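Local coordinates for mandelate racemase/muconate lactonizing enzyme family protein (Bradyrhizobium sp. ORS 278, PDB 3TOY), which is of unknown function but belongs to the mandelate racemase/muconate lactonizing enzyme family, in which an N-terminal domain is joined to an enolase-like C-terminal barrel domain, at residues A[289-294]-A[314-319]; A[159-164]-A[340-345]. All blocks are in the same frame, centred on the assembly; numbering follows the deposited sequence.

Overall arrangement
Both interactions join neighbouring strands or strand-like segments of the barrel in the enolase-like part of the chain. Interaction 2 pairs strand 157-162 with strand 340-342, far apart in sequence, whereas interaction 1 joins strand 290-291 to the loop after helix 300-314. Along the chain the order is 159-164, 289-294, 314-319, 340-345, so both segments of interaction 1 come between those of interaction 2. Their centres lie about 17 Å apart, yet Met-292 CE packs 3.7 Å from Glu-341 OE1. Interaction 1 thus continues the parallel wall and interaction 2 closes it, and they meet near the metal site: Met-292 packs on the calcium ligand Glu-271, and the Glu-341 side chain is about 5 Å from a calcium ion.

Interaction 1 of 2, residues A[289-294]-A[314-319]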
ATOM      1  N   ASP A 289      17.646   7.932   6.340  1.00 18.72           N
ATOM      2  CA  ASP A 289      17.499   7.690   7.764  1.00 19.48           C
ATOM      3  C   ASP A 289      17.831   8.902   8.560  1.00 22.09           C
ATOM      4  O   ASP A 289      17.219   9.128   9.599  1.00 19.91           O
ATOM      5  CB  ASP A 289      18.434   6.556   8.210  1.00 19.55           C
ATOM      6  CG  ASP A 289      18.132   5.274   7.474  1.00 21.84           C
ATOM      7  OD1 ASP A 289      17.029   4.740   7.699  1.00 20.43           O
ATOM      8  OD2 ASP A 289      18.945   4.815   6.655  1.00 22.09           O
ATOM      9  N   PHE A 290      18.830   9.652   8.078  1.00 20.11           N
ATOM     10  CA  PHE A 290      19.302  10.871   8.730  1.00 18.32           C
ATOM     11  C   PHE A 290      19.152  11.994   7.688  1.00 20.29           C
ATOM     12  O   PHE A 290      19.142  11.727   6.477  1.00 20.42           O
ATOM     13  CB  PHE A 290      20.814  10.757   9.030  1.00 17.30           C
ATOM     14  CG  PHE A 290      21.193   9.649  10.015  1.00 20.92           C
ATOM     15  CD1 PHE A 290      20.264   9.121  10.902  1.00 24.28           C
ATOM     16  CD2 PHE A 290      22.503   9.187  10.069  1.00 19.71           C
ATOM     17  CE1 PHE A 290      20.653   8.134  11.807  1.00 24.35           C
ATOM     18  CE2 PHE A 290      22.893   8.208  10.981  1.00 24.15           C
ATOM     19  CZ  PHE A 290      21.967   7.702  11.850  1.00 22.76           C
ATOM     20  N   ILE A 291      19.117  13.253   8.139  1.00 20.32           N
ATOM     21  CA  ILE A 291      19.200  14.371   7.200  1.00 19.04           C
ATOM     22  C   ILE A 291      20.232  15.369   7.727  1.00 22.38           C
ATOM     23  O   ILE A 291      20.480  15.419   8.920  1.00 21.20           O
ATOM     24  CB  ILE A 291      17.836  15.134   6.976  1.00 19.93           C
ATOM     25  CG1 ILE A 291      17.268  15.672   8.293  1.00 21.27           C
ATOM     26  CG2 ILE A 291      16.817  14.198   6.214  1.00 21.00           C
ATOM     27  CD1 ILE A 291      16.038  16.530   8.091  1.00 22.71           C
ATOM     28  N   MET A 292      20.778  16.156   6.813  1.00 25.47           N
ATOM     29  CA  MET A 292      21.700  17.242   7.154  1.00 22.88           C
ATOM     30  C   MET A 292      21.458  18.451   6.242  1.00 21.56           C
ATOM     31  O   MET A 292      22.165  18.638   5.235  1.00 22.86           O
ATOM     32  CB  MET A 292      23.162  16.770   7.042  1.00 24.92           C
ATOM     33  CG  MET A 292      23.536  16.046   5.757  1.00 24.81           C
ATOM     34  SD  MET A 292      25.238  15.399   5.810  1.00 25.99           S
ATOM     35  CE  MET A 292      26.208  16.915   5.474  1.00 28.82           C
ATOM     36  N   PRO A 293      20.438  19.256   6.566  1.00 21.89           N
ATOM     37  CA  PRO A 293      20.176  20.424   5.727  1.00 21.30           C
ATOM     38  C   PRO A 293      21.379  21.384   5.728  1.00 24.33           C
ATOM     39  O   PRO A 293      22.163  21.387   6.681  1.00 24.62           O
ATOM     40  CB  PRO A 293      18.968  21.085   6.391  1.00 24.08           C
ATOM     41  CG  PRO A 293      18.355  20.016   7.277  1.00 23.63           C
ATOM     42  CD  PRO A 293      19.478  19.124   7.683  1.00 22.93           C
ATOM     43  N   ASP A 294      21.509  22.135   4.638  1.00 26.23           N
ATOM     44  CA  ASP A 294      22.463  23.240   4.497  1.00 24.39           C
ATOM     45  C   ASP A 294      21.669  24.523   4.702  1.00 24.17           C
ATOM     46  O   ASP A 294      20.645  24.754   4.035  1.00 24.30           O
ATOM     47  CB  ASP A 294      23.036  23.196   3.073  1.00 22.80           C
ATOM     48  CG  ASP A 294      24.163  24.208   2.848  1.00 27.71           C
ATOM     49  OD1 ASP A 294      24.059  25.353   3.363  1.00 32.46           O
ATOM     50  OD2 ASP A 294      25.133  23.838   2.156  1.00 30.49           O
ATOM     51  N   ALA A 314       9.155  12.844  11.902  1.00 20.88           N
ATOM     52  CA  ALA A 314       9.593  11.660  11.159  1.00 21.76           C
ATOM     53  C   ALA A 314      10.596  10.811  11.930  1.00 23.23           C
ATOM     54  O   ALA A 314      11.017   9.763  11.418  1.00 21.73           O
ATOM     55  CB  ALA A 314      10.206  12.063   9.835  1.00 22.92           C
ATOM     56  N   SER A 315      11.007  11.274  13.110  1.00 21.16           N
ATOM     57  CA  SER A 315      12.075  10.656  13.929  1.00 24.28           C
ATOM     58  C   SER A 315      13.392  10.498  13.153  1.00 25.43           C
ATOM     59  O   SER A 315      13.961   9.408  13.066  1.00 25.88           O
ATOM     60  CB  SER A 315      11.633   9.317  14.547  1.00 23.50           C
ATOM     61  OG  SER A 315      10.424   9.505  15.271  1.00 24.22           O
ATOM     62  N   ILE A 316      13.836  11.598  12.552  1.00 20.47           N
ATOM     63  CA  ILE A 316      15.031  11.613  11.720  1.00 20.32           C
ATOM     64  C   ILE A 316      16.090  12.476  12.399  1.00 21.44           C
ATOM     65  O   ILE A 316      15.919  13.698  12.550  1.00 23.57           O
ATOM     66  CB  ILE A 316      14.731  12.164  10.316  1.00 19.58           C
ATOM     67  CG1 ILE A 316      13.810  11.182   9.576  1.00 22.10           C
ATOM     68  CG2 ILE A 316      16.044  12.359   9.503  1.00 21.13           C
ATOM     69  CD1 ILE A 316      13.436  11.641   8.183  1.00 25.58           C
ATOM     70  N   PRO A 317      17.172  11.845  12.853  1.00 20.93           N
ATOM     71  CA  PRO A 317      18.263  12.645  13.419  1.00 23.37           C
ATOM     72  C   PRO A 317      18.726  13.672  12.395  1.00 21.92           C
ATOM     73  O   PRO A 317      18.979  13.329  11.248  1.00 23.94           O
ATOM     74  CB  PRO A 317      19.368  11.612  13.625  1.00 19.88           C
ATOM     75  CG  PRO A 317      18.589  10.329  13.897  1.00 22.36           C
ATOM     76  CD  PRO A 317      17.471  10.398  12.884  1.00 20.13           C
ATOM     77  N   MET A 318      18.895  14.909  12.844  1.00 20.99           N
ATOM     78  CA  MET A 318      19.174  16.031  11.947  1.00 21.02           C
ATOM     79  C   MET A 318      20.528  16.661  12.280  1.00 21.34           C
ATOM     80  O   MET A 318      20.733  17.117  13.398  1.00 23.22           O
ATOM     81  CB  MET A 318      18.062  17.065  12.108  1.00 23.79           C
ATOM     82  CG  MET A 318      18.153  18.277  11.199  1.00 25.25           C
ATOM     83  SD  MET A 318      16.501  19.034  11.172  1.00 25.90           S
ATOM     84  CE  MET A 318      16.849  20.744  10.677  1.00 24.65           C
ATOM     85  N   SER A 319      21.423  16.667  11.288  1.00 24.39           N
ATOM     86  CA  SER A 319      22.754  17.252  11.396  1.00 23.03           C
ATOM     87  C   SER A 319      22.823  18.498  10.509  1.00 25.83           C
ATOM     88  O   SER A 319      21.840  18.836   9.850  1.00 23.71           O
ATOM     89  CB  SER A 319      23.785  16.208  10.952  1.00 22.89           C
ATOM     90  OG  SER A 319      23.813  15.128  11.875  1.00 24.13           O
TER
HETATM   91  O   HOH W   1      15.885   7.526  11.375  1.00 36.18           O
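Ile-291 and Met-318 form a single bridge between backbones that run in the same general direction, whose end-to-end directions differ by 42°. Two hydrogen bonds make it: Ile-291 N donates to Pro-317 O at 3.1 Å, and Ser-319 N donates to Ile-291 O at 2.8 Å, nearly straight at 173° and in the carbonyl plane. Carbon donors reinforce the pairing, with Met-292 CA 3.1 Å from Ser-319 O and Met-318 CA directed at Ile-291 O. Further back, one water donates to both Asp-289 O and Ser-315 O, tying the strand's start to the residue that ends helix 300-314 in a Schellman motif.

The apolar contacts fall on two sides of this bridge. Ile-291 holds CG1 between its backbone N and carbonyl carbon (chi1 57°), which brings CG1 to 3.7 Å from Ile-316 CG2 and sends CD1 toward the Met-318 sulfur. The extended Met-318 continues past this isoleucine until its CE lies 3.8 Å from Pro-293 CG. On the other side, Pro-317 CG lies 3.6 Å from CD1 of the Phe-290 ring, meeting it obliquely; Pro-317 also touches a bound O-acetaldehydyl-hexaethylene glycol.

Strand 267-269 flanks the strand through backbone bonds between Ile-267 and Phe-290 and between Ala-269 and Met-292, and Met-292 packs on the calcium ligand Glu-271. Ile-291 and Met-318 are covered by Val-307 of helix 300-314, while Phe-279 and Ile-283 of helix 275-285 cover Ile-291 and Ile-316 respectively.

Interaction 2 of 2, residues A[159-164]-A[340-345]; sequences AYDSYG and LEVLDF
This is a parallel strand pairing that closes the barrel of the enolase-like domain, setting strand 157-162 beside strand 340-342 almost 180 residues later. The axes of 159-162 and 340-342 approach to 4.8 Å and differ in direction by 33°. The register runs from Ala-159 with Leu-340 to Asp-161 with Val-342, held by three backbone hydrogen bonds: Tyr-160 N to Leu-340 O, Val-342 N to Tyr-160 O and Ser-162 N to Val-342 O. On one face of the sheet Ala-159 CB packs 3.7 Å from Val-342 CG2. The other face carries Tyr-160 and Glu-341. Tyr-160 swings CG between its backbone N and carbonyl carbon (chi1 65°), laying the ring across Glu-341, whose CA makes a CH-pi contact 4.0 Å from the ring centroid. The extended glutamate then runs to the hydroxyl end of the ring, its CG 3.3 Å from Tyr-160 OH. Lys-188 of strand 186-190 bonds that hydroxyl and forms a salt bridge with Glu-341 OE2, while Ile-322 N binds Glu-341 OE1, so both oxygens of the buried carboxylate are gripped. Ser-162 OG completes the grip, donating at 2.7 Å to the anti lone pair of Glu-341 OE2.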
ATOM      1  N   ALA A 159      30.556  17.326  17.254  1.00 28.22           N
ATOM      2  CA  ALA A 159      31.021  17.685  15.938  1.00 26.57           C
ATOM      3  C   ALA A 159      31.833  16.566  15.309  1.00 26.18           C
ATOM      4  O   ALA A 159      32.398  15.704  16.008  1.00 30.90           O
ATOM      5  CB  ALA A 159      31.870  18.976  16.013  1.00 27.26           C
ATOM      6  N   TYR A 160      31.907  16.578  13.986  1.00 26.69           N
ATOM      7  CA  TYR A 160      32.854  15.714  13.313  1.00 30.07           C
ATOM      8  C   TYR A 160      33.681  16.516  12.343  1.00 24.84           C
ATOM      9  O   TYR A 160      33.251  17.552  11.831  1.00 29.32           O
ATOM     10  CB  TYR A 160      32.182  14.548  12.579  1.00 27.77           C
ATOM     11  CG  TYR A 160      31.300  14.956  11.421  1.00 26.75           C
ATOM     12  CD1 TYR A 160      31.820  15.075  10.129  1.00 27.71           C
ATOM     13  CD2 TYR A 160      29.938  15.190  11.610  1.00 29.45           C
ATOM     14  CE1 TYR A 160      31.021  15.441   9.063  1.00 27.17           C
ATOM     15  CE2 TYR A 160      29.129  15.576  10.551  1.00 26.05           C
ATOM     16  CZ  TYR A 160      29.675  15.679   9.283  1.00 25.43           C
ATOM     17  OH  TYR A 160      28.863  16.015   8.239  1.00 26.38           O
ATOM     18  N   ASP A 161      34.880  16.002  12.083  1.00 28.24           N
ATOM     19  CA  ASP A 161      35.835  16.685  11.233  1.00 29.87           C
ATOM     20  C   ASP A 161      35.717  16.168   9.798  1.00 28.87           C
ATOM     21  O   ASP A 161      35.864  14.974   9.535  1.00 31.83           O
ATOM     22  CB  ASP A 161      37.254  16.453  11.785  1.00 33.36           C
ATOM     23  CG  ASP A 161      38.209  17.594  11.463  1.00 35.41           C
ATOM     24  OD1 ASP A 161      37.770  18.630  10.909  1.00 40.27           O
ATOM     25  OD2 ASP A 161      39.413  17.450  11.778  1.00 36.68           O
ATOM     26  N   SER A 162      35.463  17.080   8.876  1.00 27.90           N
ATOM     27  CA  SER A 162      35.045  16.711   7.554  1.00 30.05           C
ATOM     28  C   SER A 162      36.186  16.857   6.556  1.00 31.21           C
ATOM     29  O   SER A 162      36.647  17.968   6.291  1.00 34.92           O
ATOM     30  CB  SER A 162      33.825  17.571   7.178  1.00 32.11           C
ATOM     31  OG  SER A 162      33.217  17.127   5.985  1.00 35.86           O
ATOM     32  N   TYR A 163      36.615  15.733   5.993  1.00 28.44           N
ATOM     33  CA  TYR A 163      37.730  15.697   5.062  1.00 30.62           C
ATOM     34  C   TYR A 163      37.336  15.283   3.647  1.00 38.40           C
ATOM     35  O   TYR A 163      36.227  14.793   3.405  1.00 34.70           O
ATOM     36  CB  TYR A 163      38.789  14.736   5.586  1.00 31.52           C
ATOM     37  CG  TYR A 163      39.464  15.220   6.855  1.00 36.55           C
ATOM     38  CD1 TYR A 163      40.579  16.054   6.798  1.00 44.54           C
ATOM     39  CD2 TYR A 163      39.010  14.824   8.100  1.00 36.12           C
ATOM     40  CE1 TYR A 163      41.209  16.493   7.961  1.00 41.63           C
ATOM     41  CE2 TYR A 163      39.630  15.261   9.269  1.00 39.21           C
ATOM     42  CZ  TYR A 163      40.730  16.091   9.189  1.00 47.12           C
ATOM     43  OH  TYR A 163      41.350  16.521  10.346  1.00 43.03           O
ATOM     44  N   GLY A 164      38.253  15.487   2.705  1.00 34.36           N
ATOM     45  CA  GLY A 164      38.106  14.923   1.375  1.00 31.39           C
ATOM     46  C   GLY A 164      38.581  13.489   1.461  1.00 30.70           C
ATOM     47  O   GLY A 164      38.540  12.885   2.528  1.00 37.26           O
ATOM     48  N   LEU A 340      27.160  18.382  14.304  1.00 27.64           N
ATOM     49  CA  LEU A 340      27.555  19.592  13.587  1.00 25.08           C
ATOM     50  C   LEU A 340      28.784  19.248  12.730  1.00 26.47           C
ATOM     51  O   LEU A 340      29.765  18.669  13.234  1.00 26.06           O
ATOM     52  CB  LEU A 340      27.833  20.739  14.594  1.00 22.74           C
ATOM     53  CG  LEU A 340      28.236  22.105  13.990  1.00 29.68           C
ATOM     54  CD1 LEU A 340      27.815  23.237  14.925  1.00 28.64           C
ATOM     55  CD2 LEU A 340      29.734  22.191  13.682  1.00 29.21           C
ATOM     56  N   GLU A 341      28.712  19.538  11.427  1.00 24.00           N
ATOM     57  CA  GLU A 341      29.824  19.282  10.506  1.00 26.90           C
ATOM     58  C   GLU A 341      30.867  20.395  10.571  1.00 31.33           C
ATOM     59  O   GLU A 341      30.558  21.557  10.289  1.00 27.50           O
ATOM     60  CB  GLU A 341      29.349  19.230   9.049  1.00 27.01           C
ATOM     61  CG  GLU A 341      30.483  18.859   8.065  1.00 22.98           C
ATOM     62  CD  GLU A 341      30.013  18.718   6.626  1.00 23.81           C
ATOM     63  OE1 GLU A 341      28.946  19.283   6.266  1.00 25.35           O
ATOM     64  OE2 GLU A 341      30.725  18.047   5.861  1.00 28.86           O
ATOM     65  N   VAL A 342      32.103  20.038  10.889  1.00 29.54           N
ATOM     66  CA  VAL A 342      33.154  21.058  10.905  1.00 33.42           C
ATOM     67  C   VAL A 342      33.968  20.985   9.639  1.00 29.76           C
ATOM     68  O   VAL A 342      34.756  20.057   9.446  1.00 33.44           O
ATOM     69  CB  VAL A 342      34.091  20.912  12.112  1.00 31.03           C
ATOM     70  CG1 VAL A 342      35.255  21.920  12.005  1.00 36.81           C
ATOM     71  CG2 VAL A 342      33.322  21.116  13.408  1.00 27.07           C
ATOM     72  N   LEU A 343      33.725  21.950   8.760  1.00 36.70           N
ATOM     73  CA  LEU A 343      34.553  22.209   7.583  1.00 39.11           C
ATOM     74  C   LEU A 343      34.670  23.729   7.528  1.00 44.88           C
ATOM     75  O   LEU A 343      33.688  24.424   7.293  1.00 46.59           O
ATOM     76  CB  LEU A 343      33.892  21.656   6.320  1.00 39.01           C
ATOM     77  CG  LEU A 343      34.608  21.736   4.967  1.00 48.21           C
ATOM     78  CD1 LEU A 343      36.105  21.556   5.096  1.00 47.58           C
ATOM     79  CD2 LEU A 343      34.018  20.702   4.010  1.00 48.62           C
ATOM     80  N   ASP A 344      35.873  24.245   7.763  1.00 42.55           N
ATOM     81  CA  ASP A 344      36.041  25.671   8.030  1.00 40.35           C
ATOM     82  C   ASP A 344      36.505  26.451   6.799  1.00 41.79           C
ATOM     83  O   ASP A 344      37.708  26.620   6.582  1.00 48.99           O
ATOM     84  CB  ASP A 344      37.037  25.847   9.185  1.00 35.82           C
ATOM     85  CG  ASP A 344      37.092  27.272   9.716  1.00 45.93           C
ATOM     86  OD1 ASP A 344      36.267  28.116   9.313  1.00 46.71           O
ATOM     87  OD2 ASP A 344      37.965  27.539  10.564  1.00 49.56           O
ATOM     88  N   PHE A 345      35.556  26.931   6.000  1.00 34.65           N
ATOM     89  CA  PHE A 345      35.893  27.727   4.820  1.00 39.34           C
ATOM     90  C   PHE A 345      36.089  29.206   5.154  1.00 39.62           C
ATOM     91  O   PHE A 345      36.829  29.910   4.455  1.00 42.41           O
ATOM     92  CB  PHE A 345      34.801  27.649   3.747  1.00 36.02           C
ATOM     93  CG  PHE A 345      34.698  26.313   3.050  1.00 39.07           C
ATOM     94  CD1 PHE A 345      35.730  25.846   2.242  1.00 39.63           C
ATOM     95  CD2 PHE A 345      33.540  25.550   3.169  1.00 40.97           C
ATOM     96  CE1 PHE A 345      35.627  24.619   1.594  1.00 41.09           C
ATOM     97  CE2 PHE A 345      33.416  24.324   2.520  1.00 37.76           C
ATOM     98  CZ  PHE A 345      34.456  23.856   1.728  1.00 36.78           C
TER